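Local coordinates for protein C-domain type II peptide synthetase (PDB 4ZNM) that belongs to the condensation-domain family of peptide synthetases, within the clan of the CoA-dependent acyltransferases, at residues 118-126 with 395-404; 405-413 with 425-433. One frame throughout, in Å; residues are numbered along the deposited sequence.

Contact 1: 118-126 with 395-404; sequences EELLNEVES and ERQLSQAEGS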
ATOM      1  N   GLU A 118      13.734 -12.687  -4.084  1.00 26.39           N
ATOM      2  CA  GLU A 118      13.688 -11.380  -3.451  1.00 30.79           C
ATOM      3  C   GLU A 118      14.556 -10.382  -4.194  1.00 29.92           C
ATOM      4  O   GLU A 118      14.182  -9.243  -4.341  1.00 24.69           O
ATOM      5  CB  GLU A 118      14.152 -11.454  -1.999  1.00 31.27           C
ATOM      6  CG  GLU A 118      13.049 -11.688  -1.022  1.00 48.67           C
ATOM      7  CD  GLU A 118      13.388 -11.140   0.343  1.00 65.27           C
ATOM      8  OE1 GLU A 118      13.376 -11.922   1.324  1.00 74.22           O
ATOM      9  OE2 GLU A 118      13.653  -9.919   0.427  1.00 65.49           O
ATOM     10  N   GLU A 119      15.726 -10.812  -4.642  1.00 27.91           N
ATOM     11  CA  GLU A 119      16.587  -9.964  -5.448  1.00 28.03           C
ATOM     12  C   GLU A 119      15.930  -9.553  -6.760  1.00 21.61           C
ATOM     13  O   GLU A 119      16.049  -8.413  -7.179  1.00 23.84           O
ATOM     14  CB  GLU A 119      17.903 -10.671  -5.728  1.00 31.97           C
ATOM     15  CG  GLU A 119      18.761 -10.780  -4.472  1.00 46.19           C
ATOM     16  CD  GLU A 119      19.952 -11.725  -4.609  1.00 69.89           C
ATOM     17  OE1 GLU A 119      20.679 -11.881  -3.604  1.00 79.18           O
ATOM     18  OE2 GLU A 119      20.161 -12.308  -5.702  1.00 73.17           O
ATOM     19  N   LEU A 120      15.223 -10.459  -7.412  1.00 24.98           N
ATOM     20  CA  LEU A 120      14.540 -10.077  -8.625  1.00 23.94           C
ATOM     21  C   LEU A 120      13.472  -9.047  -8.282  1.00 19.83           C
ATOM     22  O   LEU A 120      13.366  -8.008  -8.937  1.00 22.76           O
ATOM     23  CB  LEU A 120      13.932 -11.297  -9.316  1.00 23.44           C
ATOM     24  CG  LEU A 120      13.232 -10.995 -10.636  1.00 25.54           C
ATOM     25  CD1 LEU A 120      14.213 -10.322 -11.632  1.00 29.01           C
ATOM     26  CD2 LEU A 120      12.633 -12.251 -11.227  1.00 27.65           C
ATOM     27  N   LEU A 121      12.690  -9.317  -7.242  1.00 23.15           N
ATOM     28  CA  LEU A 121      11.638  -8.364  -6.850  1.00 21.97           C
ATOM     29  C   LEU A 121      12.242  -6.953  -6.636  1.00 19.53           C
ATOM     30  O   LEU A 121      11.742  -5.939  -7.155  1.00 21.18           O
ATOM     31  CB  LEU A 121      10.919  -8.879  -5.596  1.00 24.97           C
ATOM     32  CG  LEU A 121       9.851  -7.982  -4.980  1.00 28.54           C
ATOM     33  CD1 LEU A 121       8.799  -7.603  -5.997  1.00 33.27           C
ATOM     34  CD2 LEU A 121       9.199  -8.655  -3.793  1.00 30.17           C
ATOM     35  N   ASN A 122      13.348  -6.887  -5.914  1.00 26.54           N
ATOM     36  CA  ASN A 122      13.929  -5.600  -5.572  1.00 22.31           C
ATOM     37  C   ASN A 122      14.463  -4.899  -6.792  1.00 26.07           C
ATOM     38  O   ASN A 122      14.354  -3.677  -6.913  1.00 25.14           O
ATOM     39  CB  ASN A 122      15.070  -5.769  -4.577  1.00 28.96           C
ATOM     40  CG  ASN A 122      14.615  -5.604  -3.156  1.00 39.22           C
ATOM     41  OD1 ASN A 122      13.436  -5.777  -2.851  1.00 43.79           O
ATOM     42  ND2 ASN A 122      15.537  -5.265  -2.281  1.00 41.48           N
ATOM     43  N   GLU A 123      15.057  -5.676  -7.691  1.00 22.62           N
ATOM     44  CA  GLU A 123      15.618  -5.097  -8.905  1.00 28.96           C
ATOM     45  C   GLU A 123      14.492  -4.505  -9.733  1.00 20.26           C
ATOM     46  O   GLU A 123      14.603  -3.390 -10.227  1.00 26.85           O
ATOM     47  CB  GLU A 123      16.389  -6.143  -9.730  1.00 33.55           C
ATOM     48  CG  GLU A 123      16.990  -5.524 -10.983  1.00 42.63           C
ATOM     49  CD  GLU A 123      17.507  -6.549 -11.957  1.00 50.95           C
ATOM     50  OE1 GLU A 123      17.849  -7.666 -11.517  1.00 40.71           O
ATOM     51  OE2 GLU A 123      17.573  -6.232 -13.164  1.00 57.77           O
ATOM     52  N   VAL A 124      13.393  -5.233  -9.884  1.00 24.03           N
ATOM     53  CA  VAL A 124      12.271  -4.706 -10.667  1.00 19.95           C
ATOM     54  C   VAL A 124      11.756  -3.425 -10.005  1.00 21.87           C
ATOM     55  O   VAL A 124      11.522  -2.446 -10.679  1.00 19.84           O
ATOM     56  CB  VAL A 124      11.146  -5.747 -10.827  1.00 17.60           C
ATOM     57  CG1 VAL A 124       9.869  -5.101 -11.369  1.00 20.32           C
ATOM     58  CG2 VAL A 124      11.619  -6.863 -11.730  1.00 18.35           C
ATOM     59  N   GLU A 125      11.663  -3.405  -8.677  1.00 23.47           N
ATOM     60  CA  GLU A 125      11.197  -2.207  -7.962  1.00 23.60           C
ATOM     61  C   GLU A 125      12.108  -1.005  -8.171  1.00 19.96           C
ATOM     62  O   GLU A 125      11.666   0.127  -8.050  1.00 22.63           O
ATOM     63  CB  GLU A 125      11.079  -2.481  -6.450  1.00 23.98           C
ATOM     64  CG  GLU A 125      10.419  -1.368  -5.685  1.00 33.97           C
ATOM     65  CD  GLU A 125      10.448  -1.575  -4.160  1.00 41.71           C
ATOM     66  OE1 GLU A 125      10.121  -0.595  -3.420  1.00 28.25           O
ATOM     67  OE2 GLU A 125      10.803  -2.693  -3.716  1.00 47.46           O
ATOM     68  N   SER A 126      13.390  -1.233  -8.435  1.00 21.70           N
ATOM     69  CA  SER A 126      14.269  -0.106  -8.720  1.00 21.46           C
ATOM     70  C   SER A 126      14.162   0.421 -10.152  1.00 21.26           C
ATOM     71  O   SER A 126      14.785   1.423 -10.459  1.00 22.14           O
ATOM     72  CB  SER A 126      15.721  -0.458  -8.448  1.00 23.11           C
ATOM     73  OG  SER A 126      16.183  -1.335  -9.465  1.00 30.09           O
ATOM     74  N   GLU A 395       6.878 -12.279   2.666  1.00 36.68           N
ATOM     75  CA  GLU A 395       8.054 -12.137   3.520  1.00 40.08           C
ATOM     76  C   GLU A 395       9.198 -11.582   2.691  1.00 43.67           C
ATOM     77  O   GLU A 395       9.664 -12.196   1.731  1.00 49.44           O
ATOM     78  CB  GLU A 395       8.430 -13.484   4.184  1.00 53.43           C
ATOM     79  CG  GLU A 395       8.828 -14.618   3.243  1.00 83.98           C
ATOM     80  CD  GLU A 395       8.848 -15.989   3.945  1.00 94.16           C
ATOM     81  OE1 GLU A 395       8.236 -16.123   5.033  1.00 88.82           O
ATOM     82  OE2 GLU A 395       9.476 -16.930   3.403  1.00 96.90           O
ATOM     83  N   ARG A 396       9.582 -10.364   3.013  1.00 38.84           N
ATOM     84  CA  ARG A 396      10.727  -9.727   2.398  1.00 35.92           C
ATOM     85  C   ARG A 396      11.687  -9.363   3.513  1.00 38.03           C
ATOM     86  O   ARG A 396      11.268  -8.966   4.584  1.00 38.02           O
ATOM     87  CB  ARG A 396      10.314  -8.481   1.600  1.00 36.19           C
ATOM     88  CG  ARG A 396       9.458  -8.750   0.363  1.00 37.21           C
ATOM     89  CD  ARG A 396       9.063  -7.488  -0.373  1.00 37.29           C
ATOM     90  NE  ARG A 396      10.139  -6.925  -1.197  1.00 43.71           N
ATOM     91  CZ  ARG A 396       9.988  -5.846  -1.971  1.00 41.18           C
ATOM     92  NH1 ARG A 396       8.821  -5.230  -2.023  1.00 32.90           N
ATOM     93  NH2 ARG A 396      10.992  -5.384  -2.708  1.00 45.73           N
ATOM     94  N   GLN A 397      12.975  -9.496   3.258  1.00 32.09           N
ATOM     95  CA  GLN A 397      13.970  -9.232   4.280  1.00 43.63           C
ATOM     96  C   GLN A 397      14.997  -8.255   3.719  1.00 36.03           C
ATOM     97  O   GLN A 397      15.643  -7.504   4.450  1.00 39.01           O
ATOM     98  CB  GLN A 397      14.588 -10.564   4.734  1.00 59.60           C
ATOM     99  CG  GLN A 397      13.525 -11.488   5.370  1.00 89.75           C
ATOM    100  CD  GLN A 397      13.880 -12.962   5.344  1.00 98.73           C
ATOM    101  OE1 GLN A 397      14.978 -13.358   5.735  1.00104.24           O
ATOM    102  NE2 GLN A 397      12.938 -13.789   4.888  1.00104.70           N
ATOM    103  N   LEU A 398      15.074  -8.221   2.394  1.00 32.85           N
ATOM    104  CA  LEU A 398      16.056  -7.432   1.687  1.00 40.34           C
ATOM    105  C   LEU A 398      15.595  -5.995   1.603  1.00 36.92           C
ATOM    106  O   LEU A 398      14.582  -5.701   0.977  1.00 34.79           O
ATOM    107  CB  LEU A 398      16.255  -7.994   0.277  1.00 48.41           C
ATOM    108  CG  LEU A 398      17.642  -8.060  -0.337  1.00 57.07           C
ATOM    109  CD1 LEU A 398      18.676  -8.611   0.615  1.00 53.25           C
ATOM    110  CD2 LEU A 398      17.552  -8.945  -1.556  1.00 66.82           C
ATOM    111  N   SER A 399      16.358  -5.100   2.194  1.00 31.42           N
ATOM    112  CA  SER A 399      16.044  -3.689   2.088  1.00 35.00           C
ATOM    113  C   SER A 399      16.396  -3.131   0.688  1.00 32.00           C
ATOM    114  O   SER A 399      17.089  -3.764  -0.131  1.00 28.44           O
ATOM    115  CB  SER A 399      16.760  -2.913   3.193  1.00 49.71           C
ATOM    116  OG  SER A 399      18.131  -2.761   2.893  1.00 65.97           O
ATOM    117  N   GLN A 400      15.861  -1.950   0.417  1.00 28.39           N
ATOM    118  CA  GLN A 400      15.880  -1.360  -0.912  1.00 30.04           C
ATOM    119  C   GLN A 400      16.345   0.072  -0.760  1.00 27.54           C
ATOM    120  O   GLN A 400      15.706   0.861  -0.055  1.00 27.84           O
ATOM    121  CB  GLN A 400      14.485  -1.411  -1.556  1.00 36.15           C
ATOM    122  CG  GLN A 400      14.253  -0.438  -2.709  1.00 48.53           C
ATOM    123  CD  GLN A 400      14.870  -0.937  -3.972  1.00 41.99           C
ATOM    124  OE1 GLN A 400      15.949  -0.482  -4.403  1.00 42.29           O
ATOM    125  NE2 GLN A 400      14.211  -1.911  -4.568  1.00 29.18           N
ATOM    126  N   ALA A 401      17.449   0.407  -1.428  1.00 27.33           N
ATOM    127  CA  ALA A 401      18.014   1.745  -1.333  1.00 27.49           C
ATOM    128  C   ALA A 401      17.207   2.768  -2.138  1.00 26.69           C
ATOM    129  O   ALA A 401      17.161   3.927  -1.782  1.00 26.90           O
ATOM    130  CB  ALA A 401      19.441   1.731  -1.798  1.00 73.37           C
ATOM    131  N   GLU A 402      16.563   2.325  -3.219  1.00 25.81           N
ATOM    132  CA  GLU A 402      15.848   3.221  -4.120  1.00 25.01           C
ATOM    133  C   GLU A 402      14.728   2.496  -4.843  1.00 28.24           C
ATOM    134  O   GLU A 402      14.963   1.849  -5.864  1.00 30.95           O
ATOM    135  CB  GLU A 402      16.796   3.837  -5.152  1.00 46.72           C
ATOM    136  CG  GLU A 402      16.128   4.953  -5.973  1.00 56.83           C
ATOM    137  CD  GLU A 402      17.112   6.002  -6.498  1.00 64.55           C
ATOM    138  OE1 GLU A 402      18.227   5.604  -6.928  1.00 56.81           O
ATOM    139  OE2 GLU A 402      16.763   7.223  -6.482  1.00 72.33           O
ATOM    140  N   GLY A 403      13.511   2.620  -4.314  1.00 25.40           N
ATOM    141  CA  GLY A 403      12.393   1.813  -4.758  1.00 21.21           C
ATOM    142  C   GLY A 403      11.145   2.592  -5.022  1.00 24.15           C
ATOM    143  O   GLY A 403      11.205   3.780  -5.389  1.00 24.26           O
ATOM    144  N   SER A 404      10.002   1.941  -4.803  1.00 22.90           N
ATOM    145  CA  SER A 404       8.713   2.592  -5.044  1.00 18.96           C
ATOM    146  C   SER A 404       8.622   3.913  -4.280  1.00 21.16           C
ATOM    147  O   SER A 404       9.024   4.024  -3.121  1.00 20.78           O
ATOM    148  CB  SER A 404       7.548   1.699  -4.654  1.00 25.04           C
ATOM    149  OG  SER A 404       7.573   0.442  -5.337  1.00 27.49           O
TER
HETATM  150  O   HOH W   1      16.270   2.954  -8.862  1.00 41.09           O

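Contact 2: 405-413 with 425-433; sequences DIPDGVLWS and SLGYNTNRF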
ATOM      1  N   ASP A 405       8.119   4.920  -4.959  1.00 20.95           N
ATOM      2  CA  ASP A 405       8.134   6.288  -4.446  1.00 19.38           C
ATOM      3  C   ASP A 405       7.084   6.518  -3.344  1.00 20.42           C
ATOM      4  O   ASP A 405       5.941   6.069  -3.439  1.00 22.42           O
ATOM      5  CB  ASP A 405       7.925   7.232  -5.645  1.00 21.38           C
ATOM      6  CG  ASP A 405       7.863   8.701  -5.262  1.00 31.91           C
ATOM      7  OD1 ASP A 405       8.928   9.372  -5.310  1.00 26.40           O
ATOM      8  OD2 ASP A 405       6.746   9.185  -4.954  1.00 29.07           O
ATOM      9  N   ILE A 406       7.486   7.203  -2.288  1.00 20.03           N
ATOM     10  CA  ILE A 406       6.567   7.825  -1.339  1.00 18.63           C
ATOM     11  C   ILE A 406       6.560   9.329  -1.631  1.00 21.61           C
ATOM     12  O   ILE A 406       7.592   9.976  -1.473  1.00 24.26           O
ATOM     13  CB  ILE A 406       6.971   7.564   0.118  1.00 22.45           C
ATOM     14  CG1 ILE A 406       6.843   6.094   0.453  1.00 22.37           C
ATOM     15  CG2 ILE A 406       6.053   8.382   1.103  1.00 22.64           C
ATOM     16  CD1 ILE A 406       7.439   5.752   1.821  1.00 25.31           C
ATOM     17  N   PRO A 407       5.408   9.881  -2.072  1.00 20.49           N
ATOM     18  CA  PRO A 407       5.382  11.261  -2.564  1.00 24.38           C
ATOM     19  C   PRO A 407       6.024  12.256  -1.599  1.00 27.94           C
ATOM     20  O   PRO A 407       6.843  13.092  -2.035  1.00 28.19           O
ATOM     21  CB  PRO A 407       3.873  11.546  -2.739  1.00 26.46           C
ATOM     22  CG  PRO A 407       3.317  10.198  -3.094  1.00 26.97           C
ATOM     23  CD  PRO A 407       4.103   9.221  -2.255  1.00 24.30           C
ATOM     24  N   ASP A 408       5.688  12.170  -0.313  1.00 25.63           N
ATOM     25  CA  ASP A 408       6.239  13.134   0.662  1.00 24.21           C
ATOM     26  C   ASP A 408       5.908  12.713   2.079  1.00 25.67           C
ATOM     27  O   ASP A 408       4.981  13.213   2.682  1.00 27.35           O
ATOM     28  CB  ASP A 408       5.701  14.550   0.369  1.00 25.59           C
ATOM     29  CG  ASP A 408       6.526  15.678   1.035  1.00 37.68           C
ATOM     30  OD1 ASP A 408       7.325  15.423   1.955  1.00 32.17           O
ATOM     31  OD2 ASP A 408       6.339  16.854   0.644  1.00 37.49           O
ATOM     32  N   GLY A 409       6.687  11.787   2.607  1.00 20.92           N
ATOM     33  CA  GLY A 409       6.493  11.338   3.972  1.00 25.23           C
ATOM     34  C   GLY A 409       7.098   9.996   4.290  1.00 20.18           C
ATOM     35  O   GLY A 409       7.911   9.455   3.530  1.00 26.24           O
ATOM     36  N   VAL A 410       6.715   9.485   5.446  1.00 24.73           N
ATOM     37  CA  VAL A 410       7.187   8.189   5.944  1.00 20.75           C
ATOM     38  C   VAL A 410       5.998   7.246   5.896  1.00 26.84           C
ATOM     39  O   VAL A 410       4.881   7.638   6.252  1.00 26.10           O
ATOM     40  CB  VAL A 410       7.745   8.316   7.368  1.00 25.15           C
ATOM     41  CG1 VAL A 410       8.110   6.977   7.942  1.00 25.74           C
ATOM     42  CG2 VAL A 410       8.945   9.240   7.371  1.00 21.63           C
ATOM     43  N   LEU A 411       6.206   6.022   5.429  1.00 20.75           N
ATOM     44  CA  LEU A 411       5.102   5.104   5.342  1.00 18.30           C
ATOM     45  C   LEU A 411       5.435   3.766   6.013  1.00 24.32           C
ATOM     46  O   LEU A 411       6.431   3.115   5.680  1.00 19.26           O
ATOM     47  CB  LEU A 411       4.715   4.882   3.901  1.00 18.88           C
ATOM     48  CG  LEU A 411       3.641   3.842   3.645  1.00 25.49           C
ATOM     49  CD1 LEU A 411       2.382   4.310   4.270  1.00 21.42           C
ATOM     50  CD2 LEU A 411       3.434   3.647   2.163  1.00 28.86           C
ATOM     51  N   TRP A 412       4.593   3.376   6.966  1.00 21.64           N
ATOM     52  CA  TRP A 412       4.634   2.020   7.523  1.00 19.29           C
ATOM     53  C   TRP A 412       3.549   1.218   6.860  1.00 23.96           C
ATOM     54  O   TRP A 412       2.395   1.619   6.853  1.00 22.72           O
ATOM     55  CB  TRP A 412       4.405   2.001   9.025  1.00 20.42           C
ATOM     56  CG  TRP A 412       5.324   2.777   9.844  1.00 21.88           C
ATOM     57  CD1 TRP A 412       5.373   4.121   9.949  1.00 21.45           C
ATOM     58  CD2 TRP A 412       6.304   2.263  10.748  1.00 20.05           C
ATOM     59  NE1 TRP A 412       6.343   4.485  10.843  1.00 20.75           N
ATOM     60  CE2 TRP A 412       6.924   3.358  11.349  1.00 24.20           C
ATOM     61  CE3 TRP A 412       6.710   0.973  11.103  1.00 24.41           C
ATOM     62  CZ2 TRP A 412       7.950   3.211  12.292  1.00 29.48           C
ATOM     63  CZ3 TRP A 412       7.719   0.831  12.022  1.00 26.02           C
ATOM     64  CH2 TRP A 412       8.318   1.939  12.615  1.00 24.81           C
ATOM     65  N   SER A 413       3.916   0.071   6.314  1.00 29.80           N
ATOM     66  CA  SER A 413       3.004  -0.782   5.560  1.00 32.45           C
ATOM     67  C   SER A 413       3.082  -2.205   6.131  1.00 32.75           C
ATOM     68  O   SER A 413       4.107  -2.864   5.978  1.00 29.42           O
ATOM     69  CB  SER A 413       3.379  -0.759   4.073  1.00 38.36           C
ATOM     70  OG  SER A 413       2.508  -1.562   3.289  1.00 45.42           O
ATOM     71  N   SER A 425       7.013  -3.144   6.018  1.00 23.76           N
ATOM     72  CA  SER A 425       7.942  -2.243   5.357  1.00 24.49           C
ATOM     73  C   SER A 425       7.859  -0.853   5.959  1.00 29.55           C
ATOM     74  O   SER A 425       6.772  -0.373   6.328  1.00 29.84           O
ATOM     75  CB  SER A 425       7.639  -2.162   3.870  1.00 30.19           C
ATOM     76  OG  SER A 425       8.063  -3.351   3.218  1.00 37.50           O
ATOM     77  N   LEU A 426       9.027  -0.248   6.102  1.00 25.51           N
ATOM     78  CA  LEU A 426       9.159   1.118   6.533  1.00 21.39           C
ATOM     79  C   LEU A 426       9.857   1.850   5.410  1.00 19.91           C
ATOM     80  O   LEU A 426      11.017   1.546   5.092  1.00 20.36           O
ATOM     81  CB  LEU A 426       9.969   1.221   7.820  1.00 20.62           C
ATOM     82  CG  LEU A 426      10.265   2.645   8.304  1.00 20.56           C
ATOM     83  CD1 LEU A 426       9.016   3.519   8.472  1.00 25.38           C
ATOM     84  CD2 LEU A 426      11.016   2.545   9.622  1.00 25.70           C
ATOM     85  N   GLY A 427       9.132   2.775   4.784  1.00 20.22           N
ATOM     86  CA  GLY A 427       9.670   3.519   3.663  1.00 22.34           C
ATOM     87  C   GLY A 427       9.843   4.983   4.041  1.00 21.48           C
ATOM     88  O   GLY A 427       9.049   5.549   4.804  1.00 21.12           O
ATOM     89  N   TYR A 428      10.856   5.614   3.458  1.00 18.70           N
ATOM     90  CA  TYR A 428      11.155   6.991   3.776  1.00 19.65           C
ATOM     91  C   TYR A 428      11.919   7.589   2.601  1.00 23.14           C
ATOM     92  O   TYR A 428      12.508   6.871   1.779  1.00 19.17           O
ATOM     93  CB  TYR A 428      11.977   7.073   5.050  1.00 19.28           C
ATOM     94  CG  TYR A 428      13.168   6.171   4.989  1.00 20.54           C
ATOM     95  CD1 TYR A 428      13.028   4.823   5.268  1.00 21.88           C
ATOM     96  CD2 TYR A 428      14.429   6.640   4.648  1.00 20.26           C
ATOM     97  CE1 TYR A 428      14.133   3.946   5.196  1.00 20.30           C
ATOM     98  CE2 TYR A 428      15.542   5.770   4.590  1.00 22.14           C
ATOM     99  CZ  TYR A 428      15.375   4.416   4.879  1.00 22.30           C
ATOM    100  OH  TYR A 428      16.439   3.500   4.822  1.00 22.22           O
ATOM    101  N   ASN A 429      11.901   8.908   2.533  1.00 19.14           N
ATOM    102  CA  ASN A 429      12.583   9.627   1.460  1.00 20.11           C
ATOM    103  C   ASN A 429      14.037   9.863   1.864  1.00 20.98           C
ATOM    104  O   ASN A 429      14.312  10.470   2.901  1.00 21.96           O
ATOM    105  CB  ASN A 429      11.924  10.954   1.161  1.00 21.91           C
ATOM    106  CG  ASN A 429      10.442  10.852   0.779  1.00 20.01           C
ATOM    107  OD1 ASN A 429       9.653  11.737   1.113  1.00 22.61           O
ATOM    108  ND2 ASN A 429      10.081   9.830   0.042  1.00 20.91           N
ATOM    109  N   THR A 430      14.957   9.391   1.036  1.00 24.03           N
ATOM    110  CA  THR A 430      16.384   9.457   1.341  1.00 23.00           C
ATOM    111  C   THR A 430      16.931  10.873   1.224  1.00 29.17           C
ATOM    112  O   THR A 430      18.017  11.175   1.734  1.00 24.35           O
ATOM    113  CB  THR A 430      17.166   8.509   0.411  1.00 26.47           C
ATOM    114  OG1 THR A 430      16.758   8.718  -0.940  1.00 27.17           O
ATOM    115  CG2 THR A 430      16.862   7.089   0.755  1.00 27.12           C
ATOM    116  N   ASN A 431      16.172  11.763   0.593  1.00 25.29           N
ATOM    117  CA  ASN A 431      16.503  13.190   0.625  1.00 29.39           C
ATOM    118  C   ASN A 431      16.117  13.866   1.964  1.00 31.42           C
ATOM    119  O   ASN A 431      16.344  15.057   2.145  1.00 27.59           O
ATOM    120  CB  ASN A 431      15.822  13.920  -0.530  1.00 22.56           C
ATOM    121  CG  ASN A 431      14.363  13.581  -0.645  1.00 27.04           C
ATOM    122  OD1 ASN A 431      14.007  12.419  -0.730  1.00 27.01           O
ATOM    123  ND2 ASN A 431      13.511  14.590  -0.662  1.00 29.41           N
ATOM    124  N   ARG A 432      15.564  13.111   2.907  1.00 22.39           N
ATOM    125  CA  ARG A 432      15.105  13.689   4.165  1.00 22.46           C
ATOM    126  C   ARG A 432      15.586  12.884   5.357  1.00 22.44           C
ATOM    127  O   ARG A 432      15.816  13.436   6.411  1.00 26.90           O
ATOM    128  CB  ARG A 432      13.572  13.760   4.189  1.00 21.80           C
ATOM    129  CG  ARG A 432      12.951  14.691   3.128  1.00 25.12           C
ATOM    130  CD  ARG A 432      13.374  16.179   3.257  1.00 23.90           C
ATOM    131  NE  ARG A 432      12.918  16.825   4.476  1.00 24.20           N
ATOM    132  CZ  ARG A 432      11.718  17.367   4.631  1.00 22.95           C
ATOM    133  NH1 ARG A 432      10.834  17.322   3.646  1.00 27.90           N
ATOM    134  NH2 ARG A 432      11.397  17.938   5.792  1.00 30.85           N
ATOM    135  N   PHE A 433      15.720  11.568   5.198  1.00 21.89           N
ATOM    136  CA  PHE A 433      16.149  10.728   6.311  1.00 21.70           C
ATOM    137  C   PHE A 433      17.334   9.884   5.958  1.00 24.83           C
ATOM    138  O   PHE A 433      17.392   9.312   4.872  1.00 22.44           O
ATOM    139  CB  PHE A 433      15.014   9.799   6.773  1.00 23.19           C
ATOM    140  CG  PHE A 433      13.987  10.474   7.636  1.00 23.68           C
ATOM    141  CD1 PHE A 433      14.273  10.767   8.967  1.00 22.36           C
ATOM    142  CD2 PHE A 433      12.739  10.809   7.127  1.00 20.33           C
ATOM    143  CE1 PHE A 433      13.323  11.380   9.784  1.00 26.99           C
ATOM    144  CE2 PHE A 433      11.779  11.416   7.916  1.00 27.40           C
ATOM    145  CZ  PHE A 433      12.063  11.694   9.262  1.00 21.72           C
TER
HETATM  146  O   HOH W   2      10.383  10.356   4.321  1.00 21.39           O

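Contact 1: 118-126 with 395-404
E118 turns its carboxylate onto backbone N-H groups of the loop that faces its helix. OE2 accepts both Q397 N, at 2.9 Å and somewhat above the carboxylate plane, and L398 N, at 3.0 Å through the syn lone pair, so a single oxygen holds two consecutive amides; OE1 adds only a weak bond from Q397 N. A glutamate suits this place because it carries an acceptor carboxylate, able to take two successive N-H groups, at the end of a chain long enough to reach them from the helix.

R396 comes back toward the helix by a bend at chi3 (78°), which brings the guanidinium across L121. The methyl CD2 of L121 lies over one face, 3.3 Å from R396 NE, a buried nitrogen with no polar partner in the model. NH2 gives a salt bridge to E125 OE2 at 2.9 Å, nearly along the C-O bond, and a hydrogen bond to N122 OD1 whose modelled length is doubtfully short. E125 meets R396 through OE2 alone, its OE1 being turned to S404 N; the carboxylate and guanidinium planes stand 62° apart. R246 is a second positive partner of E125 OE2.

In the two-lobed condensation-domain fold, helix 110-125 packs on one sheet, with L121 also touching V49, A51 and V152, and the loop 395-404 lies along another side of the helix.

Q400, bent at chi2 (79°), directs NE2 to N122 O at 2.9 Å with the acceptor in its amide plane; S126 N reaches N122 O from the opposite face of the carbonyl plane. Q400 OE1 accepts E402 N inside the loop. E125 carries OE1 to S404 N at 2.9 Å on the anti lone pair, while S404 OG bonds to H47.

Contact 2: 405-413 with 425-433
L411 and G427 form an antiparallel hydrogen-bonded pair, W412 and L426 the non-hydrogen-bonded pair beside it, and S413 and S425 the next hydrogen-bonded one; the axes of 410-413 and 425-429 run at 168° and approach to 4.8 Å. On the face carrying W412 and L426, the leucine lays CD1 over the five-membered ring, 3.6 Å from its centroid, in a CH-pi contact close to the ring normal. The two side chains lie side by side, and L442 of helix 435-454 touches both. The branches of V410 divide the work: CG1, anti to the backbone N (chi1 175°), meets L426 CD1 at 3.6 Å, while CG2 meets F433 CE2 at the same distance.

I406 drives its CD1 against the backbone of G427, 3.4 Å from the carbonyl C, an approach that suits a residue without a side chain. G409, too, has backbone angles that call for glycine. Where the ladder ends, N429 takes over with both ends of its amide: ND2 donates to I406 O at 2.9 Å, and OD1 accepts a weak bond from G409 N and a hydrogen bond from Q367. Water 2 joins G409 O to N429 N. Where the strands part, side-chain amide and water thus serve I406 O, which K240 also reaches, G409 O and N429 N, while apolar packing covers one face of W412.

Overall arrangement
The two contacts follow each other along the chain: S404 closes contact 1 and D405 opens contact 2. Their centres lie about 14 Å apart, and they touch by packing where A401 O lies 4.1 Å from T430 CG2. The connection leaves strand 388-392 of one sheet, passes helix 110-125 in contact 1, and enters the other sheet at strand 410-416 in contact 2, so it ties together the two halves of the condensation-domain fold. Strand 242-249, the neighbour of strand 422-429, serves both contacts: R246 forms a salt bridge with E125 and a hydrogen bond with S425 OG, and W244 bonds to S404 O and packs against I406. Neither contact includes the sodium-site residues S130, E133 and P135.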